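Local structure of uncharacterized protein (5M6Q) at residues Ala112-Ile117 against Val219-Lys224; Ile126-Phe131 against Asp213-Thr218; Arg130-Gln135 against Arg165-Tyr170. The protein is a microbial transglutaminase that probably cross-links proteins by transferring gamma-glutamyl groups from glutamine side chains to amines. One frame throughout, in Å; residues are numbered along the deposited sequence.

Contact 1 of 3, residues Ala112-Ile117 against Val219-Lys224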
loop_
_atom_site.group_PDB
_atom_site.type_symbol
_atom_site.label_atom_id
_atom_site.label_comp_id
_atom_site.label_asym_id
_atom_site.label_seq_id
_atom_site.Cartn_x
_atom_site.Cartn_y
_atom_site.Cartn_z
ATOM N N ALA A 112 6.904 2.261 12.089
ATOM C CA ALA A 112 5.920 1.524 11.294
ATOM C C ALA A 112 5.053 0.613 12.149
ATOM O O ALA A 112 3.919 0.331 11.790
ATOM C CB ALA A 112 6.609 0.714 10.206
ATOM N N LEU A 113 5.579 0.157 13.283
ATOM C CA LEU A 113 4.791 -0.670 14.191
ATOM C C LEU A 113 3.704 0.114 14.929
ATOM O O LEU A 113 3.986 1.126 15.568
ATOM C CB LEU A 113 5.703 -1.339 15.217
ATOM C CG LEU A 113 5.055 -2.326 16.186
ATOM C CD1 LEU A 113 4.878 -3.689 15.533
ATOM C CD2 LEU A 113 5.903 -2.424 17.449
ATOM N N PRO A 114 2.448 -0.353 14.848
ATOM C CA PRO A 114 1.437 0.234 15.735
ATOM C C PRO A 114 1.490 -0.375 17.139
ATOM O O PRO A 114 1.016 -1.485 17.331
ATOM C CB PRO A 114 0.118 -0.097 15.035
ATOM C CG PRO A 114 0.417 -1.347 14.250
ATOM C CD PRO A 114 1.857 -1.247 13.833
ATOM N N SER A 115 2.052 0.357 18.097
ATOM C CA SER A 115 2.239 -0.132 19.473
ATOM C C SER A 115 0.988 -0.678 20.170
ATOM O O SER A 115 1.087 -1.592 20.983
ATOM C CB SER A 115 2.821 0.986 20.340
ATOM O OG SER A 115 3.995 1.498 19.741
ATOM N N TRP A 116 -0.181 -0.133 19.857
ATOM C CA TRP A 116 -1.400 -0.527 20.564
ATOM C C TRP A 116 -2.034 -1.829 20.038
ATOM O O TRP A 116 -2.961 -2.358 20.654
ATOM C CB TRP A 116 -2.422 0.599 20.494
ATOM C CG TRP A 116 -2.919 0.809 19.118
ATOM C CD1 TRP A 116 -2.334 1.557 18.138
ATOM C CD2 TRP A 116 -4.103 0.249 18.546
ATOM N NE1 TRP A 116 -3.086 1.503 16.990
ATOM C CE2 TRP A 116 -4.179 0.705 17.213
ATOM C CE3 TRP A 116 -5.110 -0.593 19.031
ATOM C CZ2 TRP A 116 -5.224 0.349 16.361
ATOM C CZ3 TRP A 116 -6.147 -0.944 18.186
ATOM C CH2 TRP A 116 -6.196 -0.478 16.864
ATOM N N ILE A 117 -1.555 -2.339 18.906
ATOM C CA ILE A 117 -2.008 -3.640 18.422
ATOM C C ILE A 117 -0.987 -4.711 18.799
ATOM O O ILE A 117 0.191 -4.590 18.475
ATOM C CB ILE A 117 -2.248 -3.624 16.899
ATOM C CG1 ILE A 117 -3.289 -2.562 16.538
ATOM C CG2 ILE A 117 -2.706 -4.996 16.405
ATOM C CD1 ILE A 117 -3.395 -2.294 15.037
ATOM N N VAL A 219 5.400 -1.049 2.318
ATOM C CA VAL A 219 5.117 -2.091 3.280
ATOM C C VAL A 219 4.489 -1.445 4.488
ATOM O O VAL A 219 4.993 -0.438 4.983
ATOM C CB VAL A 219 6.397 -2.854 3.663
ATOM C CG1 VAL A 219 6.059 -4.002 4.604
ATOM C CG2 VAL A 219 7.111 -3.348 2.428
ATOM N N ALA A 220 3.394 -2.016 4.964
ATOM C CA ALA A 220 2.721 -1.501 6.148
ATOM C C ALA A 220 2.118 -2.660 6.914
ATOM O O ALA A 220 1.840 -3.722 6.343
ATOM C CB ALA A 220 1.631 -0.486 5.767
ATOM N N PHE A 221 1.914 -2.468 8.210
ATOM C CA PHE A 221 1.285 -3.497 9.008
ATOM C C PHE A 221 -0.213 -3.455 8.852
ATOM O O PHE A 221 -0.841 -2.407 8.944
ATOM C CB PHE A 221 1.692 -3.370 10.481
ATOM C CG PHE A 221 3.056 -3.926 10.749
ATOM C CD1 PHE A 221 3.288 -5.281 10.613
ATOM C CD2 PHE A 221 4.114 -3.095 11.081
ATOM C CE1 PHE A 221 4.534 -5.807 10.835
ATOM C CE2 PHE A 221 5.371 -3.618 11.313
ATOM C CZ PHE A 221 5.583 -4.978 11.182
ATOM N N ALA A 222 -0.771 -4.612 8.553
ATOM C CA ALA A 222 -2.210 -4.777 8.535
ATOM C C ALA A 222 -2.597 -5.566 9.779
ATOM O O ALA A 222 -1.798 -6.328 10.318
ATOM C CB ALA A 222 -2.671 -5.490 7.262
ATOM N N LYS A 223 -3.823 -5.388 10.239
ATOM C CA LYS A 223 -4.310 -6.217 11.329
ATOM C C LYS A 223 -5.031 -7.440 10.745
ATOM O O LYS A 223 -5.924 -7.295 9.915
ATOM C CB LYS A 223 -5.229 -5.410 12.234
ATOM C CG LYS A 223 -5.768 -6.207 13.404
ATOM C CD LYS A 223 -6.757 -5.397 14.221
ATOM C CE LYS A 223 -7.606 -6.303 15.103
ATOM N NZ LYS A 223 -8.479 -5.492 15.989
ATOM N N LYS A 224 -4.614 -8.639 11.155
ATOM C CA LYS A 224 -5.266 -9.883 10.742
ATOM C C LYS A 224 -6.753 -9.907 11.099
ATOM O O LYS A 224 -7.208 -9.143 11.951
ATOM C CB LYS A 224 -4.593 -11.087 11.394
ATOM C CG LYS A 224 -3.176 -11.362 10.961
ATOM C CD LYS A 224 -2.572 -12.407 11.889
ATOM C CE LYS A 224 -1.070 -12.489 11.750
ATOM N NZ LYS A 224 -0.472 -13.403 12.767
HETATM O O HOH W 1 2.644 -0.050 9.324
#
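The carbonyl oxygen of A112 meets the ring of F221 at its edge, near the ring plane, with A112 O 3.5 Å from F221 CD2. The same oxygen accepts a hydrogen bond from a water. That water accepts in turn from the backbone of F221, at 2.8 Å from F221 N. No direct hydrogen bond crosses between the two segments, but this water bridges A112 O to F221 N on strand 214-223. L113 comes next. Its chi2 of 81° brings L113 CD1 to 4.2 Å from F221 CE2. P114 then packs on the base of the aromatic side chain, with P114 CD 4.0 Å from F221 CB. The two side chains cross at about a right angle. F221 CG stands anti to its own carbonyl carbon (chi1 -79°). From there the CD2 side of the ring borders A112 O and L113 CA, while P114 CD lies obliquely to the ring. P114 also opens a type I beta turn, closed by a hydrogen bond of 3.1 Å from I117 N to P114 O. The turn carries the chain through W116, whose ring has I117 CG1 over its centre. I117 points back toward the strand. It makes a loose contact there, with I117 CG2 4.5 Å from K223 CG. Strand 214-223 pairs with strand 122-131 through backbone bonds of A220 with S125 and A222 with K123. P114 and I117 rest on L122 of that neighbouring strand. F221 also touches V84 of helix 70-84 and Y93 of helix 90-99, and L113 touches P90 and Y93 of the latter.

Contact 2 of 3, residues Ile126-Phe131 against Asp213-Thr218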
loop_
_atom_site.group_PDB
_atom_site.type_symbol
_atom_site.label_atom_id
_atom_site.label_comp_id
_atom_site.label_asym_id
_atom_site.label_seq_id
_atom_site.Cartn_x
_atom_site.Cartn_y
_atom_site.Cartn_z
ATOM N N ILE A 126 1.570 -5.230 1.450
ATOM C CA ILE A 126 2.153 -4.374 0.416
ATOM C C ILE A 126 1.051 -3.669 -0.351
ATOM O O ILE A 126 -0.008 -4.242 -0.632
ATOM C CB ILE A 126 3.052 -5.172 -0.550
ATOM C CG1 ILE A 126 4.280 -5.703 0.182
ATOM C CG2 ILE A 126 3.483 -4.331 -1.782
ATOM C CD1 ILE A 126 5.180 -6.541 -0.694
ATOM N N PHE A 127 1.292 -2.409 -0.665
ATOM C CA PHE A 127 0.480 -1.734 -1.653
ATOM C C PHE A 127 1.417 -0.876 -2.469
ATOM O O PHE A 127 2.528 -0.596 -2.042
ATOM C CB PHE A 127 -0.637 -0.915 -0.999
ATOM C CG PHE A 127 -0.146 0.146 -0.073
ATOM C CD1 PHE A 127 0.161 1.412 -0.547
ATOM C CD2 PHE A 127 -0.013 -0.108 1.284
ATOM C CE1 PHE A 127 0.612 2.409 0.316
ATOM C CE2 PHE A 127 0.446 0.879 2.148
ATOM C CZ PHE A 127 0.746 2.139 1.660
ATOM N N SER A 128 0.967 -0.466 -3.647
ATOM C CA SER A 128 1.764 0.357 -4.527
ATOM C C SER A 128 1.074 1.674 -4.744
ATOM O O SER A 128 -0.118 1.724 -5.061
ATOM C CB SER A 128 1.986 -0.325 -5.872
ATOM O OG SER A 128 2.765 0.521 -6.695
ATOM N N LYS A 129 1.836 2.743 -4.604
ATOM C CA LYS A 129 1.290 4.066 -4.756
ATOM C C LYS A 129 1.929 4.765 -5.942
ATOM O O LYS A 129 3.149 4.770 -6.098
ATOM C CB LYS A 129 1.501 4.884 -3.475
ATOM C CG LYS A 129 1.051 6.323 -3.574
ATOM C CD LYS A 129 1.601 7.122 -2.369
ATOM C CE LYS A 129 1.290 8.593 -2.485
ATOM N NZ LYS A 129 -0.188 8.867 -2.575
ATOM N N ARG A 130 1.087 5.357 -6.774
ATOM C CA ARG A 130 1.539 6.160 -7.888
ATOM C C ARG A 130 1.189 7.615 -7.601
ATOM O O ARG A 130 0.102 7.923 -7.093
ATOM C CB ARG A 130 0.896 5.694 -9.199
ATOM C CG ARG A 130 1.078 4.199 -9.492
ATOM C CD ARG A 130 0.617 3.832 -10.905
ATOM N NE ARG A 130 1.324 4.587 -11.945
ATOM C CZ ARG A 130 1.084 4.482 -13.252
ATOM N NH1 ARG A 130 0.165 3.632 -13.701
ATOM N NH2 ARG A 130 1.768 5.221 -14.115
ATOM N N PHE A 131 2.109 8.505 -7.917
ATOM C CA PHE A 131 1.938 9.907 -7.572
ATOM C C PHE A 131 2.776 10.807 -8.475
ATOM O O PHE A 131 3.484 10.339 -9.370
ATOM C CB PHE A 131 2.288 10.131 -6.090
ATOM C CG PHE A 131 3.722 9.797 -5.730
ATOM C CD1 PHE A 131 4.120 8.478 -5.530
ATOM C CD2 PHE A 131 4.662 10.810 -5.555
ATOM C CE1 PHE A 131 5.423 8.170 -5.173
ATOM C CE2 PHE A 131 5.986 10.508 -5.195
ATOM C CZ PHE A 131 6.366 9.187 -5.008
ATOM N N ASP A 213 4.312 10.346 -12.345
ATOM C CA ASP A 213 5.650 10.006 -12.836
ATOM C C ASP A 213 6.485 9.242 -11.801
ATOM O O ASP A 213 7.665 8.962 -12.019
ATOM C CB ASP A 213 6.395 11.261 -13.318
ATOM C CG ASP A 213 6.596 12.305 -12.229
ATOM O OD1 ASP A 213 5.938 12.242 -11.166
ATOM O OD2 ASP A 213 7.425 13.216 -12.450
ATOM N N GLU A 214 5.848 8.878 -10.703
ATOM C CA GLU A 214 6.481 8.115 -9.632
ATOM C C GLU A 214 5.605 6.948 -9.204
ATOM O O GLU A 214 4.384 7.048 -9.201
ATOM C CB GLU A 214 6.753 8.997 -8.397
ATOM C CG GLU A 214 7.707 10.161 -8.631
ATOM C CD GLU A 214 9.150 9.737 -8.942
ATOM O OE1 GLU A 214 9.535 8.555 -8.703
ATOM O OE2 GLU A 214 9.909 10.611 -9.431
ATOM N N GLN A 215 6.252 5.850 -8.837
ATOM C CA GLN A 215 5.572 4.700 -8.277
ATOM C C GLN A 215 6.464 4.099 -7.208
ATOM O O GLN A 215 7.661 3.927 -7.426
ATOM C CB GLN A 215 5.248 3.666 -9.360
ATOM C CG GLN A 215 4.523 2.440 -8.814
ATOM C CD GLN A 215 3.932 1.577 -9.919
ATOM O OE1 GLN A 215 3.966 1.948 -11.084
ATOM N NE2 GLN A 215 3.383 0.426 -9.554
ATOM N N VAL A 216 5.881 3.809 -6.048
ATOM C CA VAL A 216 6.586 3.150 -4.955
ATOM C C VAL A 216 5.836 1.897 -4.522
ATOM O O VAL A 216 4.647 1.758 -4.759
ATOM C CB VAL A 216 6.774 4.086 -3.730
ATOM C CG1 VAL A 216 7.658 5.280 -4.082
ATOM C CG2 VAL A 216 5.430 4.544 -3.199
ATOM N N PHE A 217 6.557 0.992 -3.871
ATOM C CA PHE A 217 5.970 -0.188 -3.296
ATOM C C PHE A 217 6.206 -0.101 -1.800
ATOM O O PHE A 217 7.343 0.017 -1.342
ATOM C CB PHE A 217 6.581 -1.447 -3.907
ATOM C CG PHE A 217 6.325 -1.565 -5.375
ATOM C CD1 PHE A 217 5.200 -2.229 -5.838
ATOM C CD2 PHE A 217 7.168 -0.961 -6.286
ATOM C CE1 PHE A 217 4.952 -2.318 -7.183
ATOM C CE2 PHE A 217 6.921 -1.047 -7.633
ATOM C CZ PHE A 217 5.815 -1.721 -8.080
ATOM N N THR A 218 5.117 -0.176 -1.055
ATOM C CA THR A 218 5.105 0.240 0.334
ATOM C C THR A 218 4.693 -0.907 1.212
ATOM O O THR A 218 3.778 -1.661 0.888
ATOM C CB THR A 218 4.150 1.438 0.537
ATOM O OG1 THR A 218 4.586 2.518 -0.293
ATOM C CG2 THR A 218 4.119 1.891 2.003
HETATM O O HOH W 2 3.575 6.332 -11.826
#
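F127, K129 and F131 form hydrogen-bonded pairs with T218, V216 and E214, in two neighbouring antiparallel strands of the central sheet. The N-to-C directions of segments 126-131 and 214-218 differ by 161°, and their axes approach to 4.7 Å. At F131 the ladder ends in a classic beta bulge: D213 N and E214 N reach F131 O from opposite faces of its carbonyl plane. T218 CB sits over one face of the F127 ring, 3.9 Å from its centroid. F131 CG lies between its backbone N and carbonyl carbon (chi1 62°), which leans the ring toward the partner strand. There E214 CB sits over a ring face, 3.5 Å from the F131 centroid. The E214 carboxylate forms a salt bridge with R149. S128, R130, Q215 and F217 share the other side of the sheet. Q215 NE2 donates to S128 OG at 2.9 Å and also to S206 OG. The Q215 chain lies against R130 CG, while R130 NH1 bonds the carbonyls of Y205 and R207. An alanine in place of Q215 would probably leave S128 OG without its amide donor and open a gap beside R130 CG. S128 OG itself donates to V216 O at 3.0 Å, from above the carbonyl plane, while K129 N reaches that oxygen from the opposite face.

Contact 3 of 3, residues Arg130-Gln135 against Arg165-Tyr170. With MES (2-(N-morpholino)-ethanesulfonic acid), chain D.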
loop_
_atom_site.group_PDB
_atom_site.type_symbol
_atom_site.label_atom_id
_atom_site.label_comp_id
_atom_site.label_asym_id
_atom_site.label_seq_id
_atom_site.Cartn_x
_atom_site.Cartn_y
_atom_site.Cartn_z
ATOM N N ARG A 130 1.087 5.357 -6.774
ATOM C CA ARG A 130 1.539 6.160 -7.888
ATOM C C ARG A 130 1.189 7.615 -7.601
ATOM O O ARG A 130 0.102 7.923 -7.093
ATOM C CB ARG A 130 0.896 5.694 -9.199
ATOM C CG ARG A 130 1.078 4.199 -9.492
ATOM C CD ARG A 130 0.617 3.832 -10.905
ATOM N NE ARG A 130 1.324 4.587 -11.945
ATOM C CZ ARG A 130 1.084 4.482 -13.252
ATOM N NH1 ARG A 130 0.165 3.632 -13.701
ATOM N NH2 ARG A 130 1.768 5.221 -14.115
ATOM N N PHE A 131 2.109 8.505 -7.917
ATOM C CA PHE A 131 1.938 9.907 -7.572
ATOM C C PHE A 131 2.776 10.807 -8.475
ATOM O O PHE A 131 3.484 10.339 -9.370
ATOM C CB PHE A 131 2.288 10.131 -6.090
ATOM C CG PHE A 131 3.722 9.797 -5.730
ATOM C CD1 PHE A 131 4.120 8.478 -5.530
ATOM C CD2 PHE A 131 4.662 10.810 -5.555
ATOM C CE1 PHE A 131 5.423 8.170 -5.173
ATOM C CE2 PHE A 131 5.986 10.508 -5.195
ATOM C CZ PHE A 131 6.366 9.187 -5.008
ATOM N N TYR A 132 2.664 12.109 -8.245
ATOM C CA TYR A 132 3.355 13.116 -9.035
ATOM C C TYR A 132 4.520 13.675 -8.218
ATOM O O TYR A 132 4.379 13.955 -7.030
ATOM C CB TYR A 132 2.369 14.219 -9.436
ATOM C CG TYR A 132 2.908 15.318 -10.325
ATOM C CD1 TYR A 132 3.569 15.038 -11.506
ATOM C CD2 TYR A 132 2.716 16.645 -9.985
ATOM C CE1 TYR A 132 4.036 16.063 -12.324
ATOM C CE2 TYR A 132 3.164 17.668 -10.789
ATOM C CZ TYR A 132 3.818 17.381 -11.952
ATOM O OH TYR A 132 4.264 18.429 -12.723
ATOM N N SER A 133 5.668 13.823 -8.862
ATOM C CA SER A 133 6.908 14.171 -8.175
ATOM C C SER A 133 6.964 15.623 -7.751
ATOM O O SER A 133 7.591 15.949 -6.750
ATOM C CB SER A 133 8.111 13.869 -9.065
ATOM O OG SER A 133 8.048 14.636 -10.243
ATOM N N TRP A 134 6.300 16.492 -8.505
ATOM C CA TRP A 134 6.402 17.927 -8.268
ATOM C C TRP A 134 5.470 18.370 -7.139
ATOM O O TRP A 134 4.453 19.009 -7.381
ATOM C CB TRP A 134 6.087 18.696 -9.558
ATOM C CG TRP A 134 6.976 19.874 -9.796
ATOM C CD1 TRP A 134 7.295 20.849 -8.896
ATOM C CD2 TRP A 134 7.651 20.215 -11.009
ATOM N NE1 TRP A 134 8.133 21.767 -9.468
ATOM C CE2 TRP A 134 8.367 21.405 -10.767
ATOM C CE3 TRP A 134 7.725 19.629 -12.274
ATOM C CZ2 TRP A 134 9.142 22.028 -11.747
ATOM C CZ3 TRP A 134 8.499 20.248 -13.248
ATOM C CH2 TRP A 134 9.195 21.434 -12.978
ATOM N N GLN A 135 5.834 18.042 -5.905
ATOM C CA GLN A 135 4.911 18.160 -4.779
ATOM C C GLN A 135 4.817 19.582 -4.248
ATOM O O GLN A 135 3.911 19.917 -3.481
ATOM C CB GLN A 135 5.332 17.196 -3.662
ATOM C CG GLN A 135 4.883 15.755 -3.920
ATOM C CD GLN A 135 3.375 15.642 -4.049
ATOM O OE1 GLN A 135 2.638 15.873 -3.085
ATOM N NE2 GLN A 135 2.908 15.296 -5.240
ATOM N N ARG A 165 -0.123 16.371 -3.510
ATOM C CA ARG A 165 -0.409 17.313 -4.582
ATOM C C ARG A 165 -0.534 16.619 -5.934
ATOM O O ARG A 165 0.341 15.849 -6.312
ATOM C CB ARG A 165 0.684 18.379 -4.680
ATOM C CG ARG A 165 0.361 19.437 -5.743
ATOM C CD ARG A 165 1.464 20.492 -5.938
ATOM N NE ARG A 165 1.063 21.442 -6.971
ATOM C CZ ARG A 165 1.723 21.642 -8.104
ATOM N NH1 ARG A 165 2.845 20.981 -8.339
ATOM N NH2 ARG A 165 1.268 22.517 -8.997
ATOM N N ALA A 166 -1.601 16.928 -6.673
ATOM C CA ALA A 166 -1.792 16.399 -8.024
ATOM C C ALA A 166 -1.022 17.202 -9.058
ATOM O O ALA A 166 -0.830 18.406 -8.906
ATOM C CB ALA A 166 -3.265 16.390 -8.395
ATOM N N ARG A 167 -0.603 16.538 -10.125
ATOM C CA ARG A 167 -0.290 17.258 -11.346
ATOM C C ARG A 167 -1.541 18.047 -11.767
ATOM O O ARG A 167 -2.620 17.473 -11.889
ATOM C CB ARG A 167 0.152 16.303 -12.447
ATOM C CG ARG A 167 0.523 17.040 -13.723
ATOM C CD ARG A 167 1.022 16.140 -14.799
ATOM N NE ARG A 167 1.427 16.947 -15.942
ATOM C CZ ARG A 167 1.491 16.516 -17.194
ATOM N NH1 ARG A 167 1.177 15.260 -17.488
ATOM N NH2 ARG A 167 1.878 17.352 -18.149
ATOM N N PRO A 168 -1.405 19.368 -11.955
ATOM C CA PRO A 168 -2.575 20.208 -12.276
ATOM C C PRO A 168 -3.373 19.640 -13.453
ATOM O O PRO A 168 -2.795 19.381 -14.510
ATOM C CB PRO A 168 -1.957 21.562 -12.642
ATOM C CG PRO A 168 -0.584 21.552 -12.020
ATOM C CD PRO A 168 -0.137 20.121 -11.998
ATOM N N GLY A 169 -4.666 19.406 -13.249
ATOM C CA GLY A 169 -5.507 18.797 -14.269
ATOM C C GLY A 169 -5.595 17.274 -14.248
ATOM O O GLY A 169 -6.255 16.680 -15.104
ATOM N N TYR A 170 -4.946 16.639 -13.275
ATOM C CA TYR A 170 -4.941 15.182 -13.170
ATOM C C TYR A 170 -5.331 14.706 -11.766
ATOM O O TYR A 170 -5.553 15.513 -10.864
ATOM C CB TYR A 170 -3.564 14.639 -13.580
ATOM C CG TYR A 170 -3.308 14.876 -15.051
ATOM C CD1 TYR A 170 -3.850 14.031 -16.004
ATOM C CD2 TYR A 170 -2.581 15.970 -15.487
ATOM C CE1 TYR A 170 -3.663 14.253 -17.350
ATOM C CE2 TYR A 170 -2.383 16.203 -16.843
ATOM C CZ TYR A 170 -2.932 15.335 -17.766
ATOM O OH TYR A 170 -2.748 15.539 -19.113
HETATM O O1 MES D . 5.934 25.910 -14.945
HETATM C C2 MES D . 4.797 26.086 -14.093
HETATM C C3 MES D . 5.111 25.701 -12.649
HETATM N N4 MES D . 5.759 24.394 -12.685
HETATM C C5 MES D . 6.896 24.156 -13.567
HETATM C C6 MES D . 6.441 24.572 -14.960
HETATM C C7 MES D . 5.566 23.486 -11.568
HETATM C C8 MES D . 5.099 22.227 -12.288
HETATM S S MES D . 3.474 21.956 -12.015
HETATM O O1S MES D . 2.845 21.512 -13.289
HETATM O O2S MES D . 3.338 20.879 -11.005
HETATM O O3S MES D . 2.806 23.178 -11.505
HETATM O O HOH W 3 0.636 12.984 -6.211
#
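R165 runs past Q135 from its first side-chain carbon, with R165 CB 3.6 Å from Q135 OE1. The chain is extended from CG to NE, which carries the guanidinium out to W134 O and a sulfonate. On the way R165 CD lies 3.5 Å from Q135 O and also close to W134 O. R165 NH1 then donates to W134 O at 2.7 Å, with the acceptor in the guanidinium plane. It also donates to the sulfonate O2S of a bound MES, probably from the crystallisation liquor. R165 NH2 gives MES O3S a nearly straight bond of 3.0 Å (174°). The carbonyl that NH1 grips belongs to the central residue of an inverse gamma turn, W134, just past the end of strand 122-131. The loop before strand 174-179 folds into a type II beta turn from R167 to Y170. MES C8 lies over the centre of the W134 ring. At the backbone of R165 the Q135 amide pairs twice: R165 N donates to Q135 OE1, and Q135 NE2 donates to R165 O, both on lone pairs. Q135 NE2 also donates to Y132 O, within its own segment. R167 CB sits over the centre of the Y132 ring, 3.5 Å from the centroid, and W134 N lies over the opposite face.

Overall arrangement
Along the chain the segments begin with 112-117 and end with 219-224, so contacts 2 and 3 both fall between the two halves of contact 1. Strands 122-131 and 214-223, neighbours in the antiparallel sheet, tie the three together. Contacts 1 and 2 use successive parts of strand 214-223. Their centres are about 19 Å apart, and A220 packs on F127. Contacts 2 and 3 share R130 and F131, with centres about 13 Å apart, and a probable hydrogen bond joins D213 OD2 and S133 OG between them. Contacts 1 and 3 lie on opposite sides of the chain's centre, about 28 Å between centres. The strand pair thus runs from a buried region beside helices to a loop region at the surface.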